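Local coordinates for cystathionine gamma-synthase (Xanthomonas oryzae pv. oryzae KACC 10331, PDB 6LD7), which probably uses pyridoxal 5'-phosphate to make cystathionine in the methionine biosynthesis pathway, at residues Thr12-Ala16 with Ala17-Val21; Glu70-Ala73 with Glu74-Gly77. The protein carries 1 engineered substitution. All coordinates share one frame; numbering follows the deposited sequence.

Interaction 1 (Thr12-Ala16 with Ala17-Val21); sequences TPCTA and ATAAV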
ATOM      1  N   THR C  12      17.887 -24.210 -23.659  1.00134.33           N
ATOM      2  CA  THR C  12      16.807 -23.215 -23.417  1.00127.08           C
ATOM      3  C   THR C  12      16.249 -23.376 -21.996  1.00126.44           C
ATOM      4  O   THR C  12      15.529 -24.348 -21.721  1.00110.14           O
ATOM      5  CB  THR C  12      15.735 -23.367 -24.483  1.00119.20           C
ATOM      6  N   PRO C  13      16.603 -22.464 -21.040  1.00121.30           N
ATOM      7  CA  PRO C  13      15.740 -22.194 -19.878  1.00111.85           C
ATOM      8  C   PRO C  13      14.256 -22.149 -20.319  1.00 94.40           C
ATOM      9  O   PRO C  13      13.861 -23.030 -21.056  1.00 93.87           O
ATOM     10  CB  PRO C  13      16.320 -20.865 -19.320  1.00110.00           C
ATOM     11  CG  PRO C  13      17.810 -20.930 -19.669  1.00113.37           C
ATOM     12  CD  PRO C  13      17.881 -21.714 -20.971  1.00115.11           C
ATOM     13  N   CYS C  14      13.470 -21.175 -19.835  1.00 75.06           N
ATOM     14  CA  CYS C  14      12.042 -20.889 -20.180  1.00 65.06           C
ATOM     15  C   CYS C  14      12.020 -19.687 -21.144  1.00 60.95           C
ATOM     16  O   CYS C  14      13.109 -19.118 -21.315  1.00 55.63           O
ATOM     17  CB  CYS C  14      11.246 -20.607 -18.903  1.00 61.80           C
ATOM     18  SG  CYS C  14      11.881 -19.255 -17.867  1.00 57.79           S
ATOM     19  N   THR C  15      10.885 -19.270 -21.737  1.00 50.43           N
ATOM     20  CA  THR C  15      10.816 -17.970 -22.479  1.00 50.32           C
ATOM     21  C   THR C  15      10.810 -16.738 -21.515  1.00 49.34           C
ATOM     22  O   THR C  15      10.645 -16.908 -20.243  1.00 42.14           O
ATOM     23  CB  THR C  15       9.640 -17.888 -23.468  1.00 46.34           C
ATOM     24  OG1 THR C  15       8.531 -17.617 -22.610  1.00 44.86           O
ATOM     25  CG2 THR C  15       9.487 -19.137 -24.335  1.00 49.52           C
ATOM     26  N   ALA C  16      10.920 -15.531 -22.105  1.00 48.15           N
ATOM     27  CA  ALA C  16      10.778 -14.192 -21.445  1.00 51.54           C
ATOM     28  C   ALA C  16       9.370 -14.004 -20.841  1.00 44.14           C
ATOM     29  O   ALA C  16       9.262 -13.422 -19.718  1.00 40.31           O
ATOM     30  CB  ALA C  16      11.040 -13.046 -22.446  1.00 50.22           C
ATOM     31  N   ALA C  17       8.305 -14.376 -21.579  1.00 40.03           N
ATOM     32  CA  ALA C  17       6.936 -14.298 -21.027  1.00 36.93           C
ATOM     33  C   ALA C  17       6.915 -15.188 -19.777  1.00 32.32           C
ATOM     34  O   ALA C  17       6.497 -14.746 -18.726  1.00 35.85           O
ATOM     35  CB  ALA C  17       5.898 -14.755 -22.027  1.00 42.73           C
ATOM     36  N   THR C  18       7.355 -16.442 -19.869  1.00 32.99           N
ATOM     37  CA  THR C  18       7.264 -17.346 -18.697  1.00 32.19           C
ATOM     38  C   THR C  18       8.019 -16.754 -17.486  1.00 33.16           C
ATOM     39  O   THR C  18       7.477 -16.734 -16.364  1.00 32.41           O
ATOM     40  CB  THR C  18       7.737 -18.735 -19.067  1.00 31.48           C
ATOM     41  OG1 THR C  18       6.869 -19.273 -20.063  1.00 31.55           O
ATOM     42  CG2 THR C  18       7.799 -19.628 -17.858  1.00 32.29           C
ATOM     43  N   ALA C  19       9.233 -16.259 -17.684  1.00 34.21           N
ATOM     44  CA  ALA C  19      10.106 -15.722 -16.591  1.00 36.80           C
ATOM     45  C   ALA C  19       9.470 -14.505 -15.908  1.00 33.30           C
ATOM     46  O   ALA C  19       9.437 -14.459 -14.684  1.00 34.95           O
ATOM     47  CB  ALA C  19      11.485 -15.388 -17.150  1.00 36.47           C
ATOM     48  N   ALA C  20       8.888 -13.590 -16.677  1.00 33.21           N
ATOM     49  CA  ALA C  20       8.239 -12.378 -16.133  1.00 35.31           C
ATOM     50  C   ALA C  20       6.965 -12.778 -15.348  1.00 32.57           C
ATOM     51  O   ALA C  20       6.722 -12.354 -14.202  1.00 33.53           O
ATOM     52  CB  ALA C  20       7.928 -11.437 -17.289  1.00 32.27           C
ATOM     53  N   VAL C  21       6.200 -13.679 -15.925  1.00 30.55           N
ATOM     54  CA  VAL C  21       4.910 -14.095 -15.337  1.00 32.48           C
ATOM     55  C   VAL C  21       5.208 -14.801 -14.048  1.00 30.72           C
ATOM     56  O   VAL C  21       4.452 -14.556 -13.126  1.00 32.09           O
ATOM     57  CB  VAL C  21       4.092 -15.033 -16.261  1.00 32.51           C
ATOM     58  CG1 VAL C  21       2.971 -15.695 -15.497  1.00 31.44           C
ATOM     59  CG2 VAL C  21       3.526 -14.307 -17.453  1.00 33.02           C
TER

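Interaction 2 (Glu70-Ala73 with Glu74-Gly77); sequences EALA and ELEG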
ATOM      1  N   GLU C  70      16.416  -8.925 -10.089  1.00 25.33           N
ATOM      2  CA  GLU C  70      16.699 -10.232 -10.670  1.00 29.12           C
ATOM      3  C   GLU C  70      15.762 -10.496 -11.838  1.00 27.42           C
ATOM      4  O   GLU C  70      16.243 -10.997 -12.864  1.00 26.97           O
ATOM      5  CB  GLU C  70      16.440 -11.361  -9.701  1.00 34.63           C
ATOM      6  CG  GLU C  70      17.577 -11.647  -8.788  1.00 43.91           C
ATOM      7  CD  GLU C  70      17.069 -12.537  -7.621  1.00 58.68           C
ATOM      8  OE1 GLU C  70      16.025 -13.325  -7.823  1.00 59.00           O
ATOM      9  OE2 GLU C  70      17.610 -12.376  -6.492  1.00 59.00           O
ATOM     10  N   ALA C  71      14.464 -10.191 -11.744  1.00 25.13           N
ATOM     11  CA  ALA C  71      13.561 -10.431 -12.902  1.00 23.68           C
ATOM     12  C   ALA C  71      14.031  -9.563 -14.098  1.00 25.16           C
ATOM     13  O   ALA C  71      14.106 -10.105 -15.210  1.00 22.26           O
ATOM     14  CB  ALA C  71      12.139 -10.118 -12.608  1.00 25.61           C
ATOM     15  N   LEU C  72      14.433  -8.303 -13.883  1.00 23.86           N
ATOM     16  CA  LEU C  72      14.868  -7.517 -15.044  1.00 28.03           C
ATOM     17  C   LEU C  72      16.231  -8.009 -15.554  1.00 28.46           C
ATOM     18  O   LEU C  72      16.413  -7.988 -16.771  1.00 28.16           O
ATOM     19  CB  LEU C  72      14.890  -6.045 -14.702  1.00 26.02           C
ATOM     20  CG  LEU C  72      13.520  -5.456 -14.482  1.00 26.86           C
ATOM     21  CD1 LEU C  72      13.662  -4.025 -14.190  1.00 25.92           C
ATOM     22  CD2 LEU C  72      12.614  -5.602 -15.669  1.00 30.33           C
ATOM     23  N   ALA C  73      17.149  -8.412 -14.674  1.00 27.81           N
ATOM     24  CA  ALA C  73      18.446  -8.953 -15.101  1.00 29.33           C
ATOM     25  C   ALA C  73      18.195 -10.182 -16.004  1.00 32.17           C
ATOM     26  O   ALA C  73      18.839 -10.285 -17.041  1.00 30.51           O
ATOM     27  CB  ALA C  73      19.290  -9.353 -13.936  1.00 28.04           C
ATOM     28  N   GLU C  74      17.317 -11.074 -15.591  1.00 30.11           N
ATOM     29  CA  GLU C  74      16.950 -12.298 -16.345  1.00 31.08           C
ATOM     30  C   GLU C  74      16.317 -11.939 -17.702  1.00 31.72           C
ATOM     31  O   GLU C  74      16.698 -12.521 -18.684  1.00 31.28           O
ATOM     32  CB  GLU C  74      16.047 -13.235 -15.569  1.00 36.49           C
ATOM     33  CG  GLU C  74      15.749 -14.508 -16.398  1.00 50.35           C
ATOM     34  CD  GLU C  74      14.910 -15.575 -15.692  1.00 64.29           C
ATOM     35  OE1 GLU C  74      14.543 -15.354 -14.505  1.00 67.97           O
ATOM     36  OE2 GLU C  74      14.584 -16.624 -16.324  1.00 79.31           O
ATOM     37  N   LEU C  75      15.409 -11.005 -17.820  1.00 30.08           N
ATOM     38  CA  LEU C  75      14.814 -10.609 -19.119  1.00 29.01           C
ATOM     39  C   LEU C  75      15.871  -9.953 -19.992  1.00 27.78           C
ATOM     40  O   LEU C  75      15.778 -10.120 -21.182  1.00 27.81           O
ATOM     41  CB  LEU C  75      13.730  -9.562 -18.876  1.00 32.61           C
ATOM     42  CG  LEU C  75      12.284 -10.007 -18.739  1.00 42.76           C
ATOM     43  CD1 LEU C  75      12.117 -11.444 -18.382  1.00 48.24           C
ATOM     44  CD2 LEU C  75      11.483  -9.059 -17.842  1.00 39.41           C
ATOM     45  N   GLU C  76      16.790  -9.138 -19.467  1.00 27.12           N
ATOM     46  CA  GLU C  76      17.774  -8.455 -20.335  1.00 29.33           C
ATOM     47  C   GLU C  76      18.969  -9.399 -20.645  1.00 31.38           C
ATOM     48  O   GLU C  76      19.753  -9.077 -21.489  1.00 29.10           O
ATOM     49  CB  GLU C  76      18.199  -7.126 -19.738  1.00 29.33           C
ATOM     50  CG  GLU C  76      17.160  -6.031 -19.804  1.00 30.59           C
ATOM     51  CD  GLU C  76      16.942  -5.344 -21.170  1.00 34.70           C
ATOM     52  OE1 GLU C  76      17.374  -5.865 -22.276  1.00 32.28           O
ATOM     53  OE2 GLU C  76      16.197  -4.357 -21.169  1.00 35.77           O
ATOM     54  N   GLY C  77      19.150 -10.493 -19.929  1.00 30.80           N
ATOM     55  CA  GLY C  77      20.305 -11.404 -20.050  1.00 26.61           C
ATOM     56  C   GLY C  77      21.495 -10.856 -19.318  1.00 31.26           C
ATOM     57  O   GLY C  77      22.600 -11.005 -19.814  1.00 30.25           O
TER

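Interaction 1 (Thr12-Ala16 with Ala17-Val21)
T15 caps the N-terminus of helix 16-21: its OG1 accepts the backbone N-H of T18 at 3.2 Å between OG1 and N, and the N-H points almost straight at the oxygen, 176°. The hydroxyl gets there because chi1 of 78° sets OG1 between the backbone N and the carbonyl carbon, facing the first turn, while CG2 lies anti to the carbonyl carbon. Main-chain bonding starts at the same residue. T15 O takes the N-H of A19 at 3.0 Å from O to N, and A16 O takes the N-H of A20, 3.1 Å from O to N, so the N-cap bond and the first two helical bonds follow one another without a break.

Apolar contact comes from the residue before the cap. C14 CB lies 3.7 Å from T18 CG2, the methyl that stands anti to T18's backbone N, and C14 SG reaches the CB of A19 at 4.0 Å. C14 thus folds back alongside the first turn.

Across the subunit boundary, OD2 of D382 of the second subunit is hydrogen-bonded to both T18 OG1 and T15 N, and T18 OG1 is also hydrogen-bonded to S379 N of that subunit. The cap is therefore tied from outside as well: T18, a buried residue, gives its backbone N-H to T15 and has its hydroxyl engaged by the neighbouring subunit, which joins the start of this helix to the oligomer interface.

Interaction 2 (Glu70-Ala73 with Glu74-Gly77)
L72 and L75 meet through their CD2 methyls, 4.2 Å apart, on the last turns of helix 63-76, a regular alpha-helical stretch in the fold type I (aspartate aminotransferase-like) architecture of PLP enzymes, to which the Cys/Met metabolism family belongs. L72 packs on A221 of strand 220-224 and L75 on L256 of helix 246-256, while A71 also lies against L253 and L256. L75's branch lies alongside the A71 carbonyl, its CD2 3.9 Å from A71 O.

E74 and E76 leave the helix differently. E74 runs out extended, CG anti to its backbone N (chi1 -178°), its CB 3.5 Å from E70 O. E76 instead bends at chi2 (-76°), its CB and CG lying beside L72 O and its carboxylate leading away from the turn to H205, whose NE2 is hydrogen-bonded to OE2. E76 also packs on N185, P190, P195 and V223, and the bond to H205 would probably favour a charged carboxylate if the histidine is protonated.

Beneath these side chains the backbone keeps i to i+4 bonding: E74 N to E70 O, L75 N to A71 O and E76 N to L72 O. G77 then leaves helical geometry with a positive phi of 80°, where its N makes a weak bond to E74 O, 3.4 Å from N to O.

In the fold
Interactions 1 and 2 sit on successive helices, 16-21 and 63-76, their centres about 10 Å apart, and they touch: E74 OE2 lies 3.4 Å from A19 CB, and L75 CD1 packs at A16 O. Each holds one end of its helix, the 12-21 stretch the start and the 70-77 stretch the finish. Their settings differ. Interaction 1 is partly buried, its centre about 21 Å from the chain centre, and T15 N and the T18 hydroxyl are hydrogen-bonded to the second subunit. Interaction 2, at about 15 Å, is more buried and meets no other chain; its leucines and A71 pack within the subunit, and its buried acid finds a histidine of strand 202-206 there.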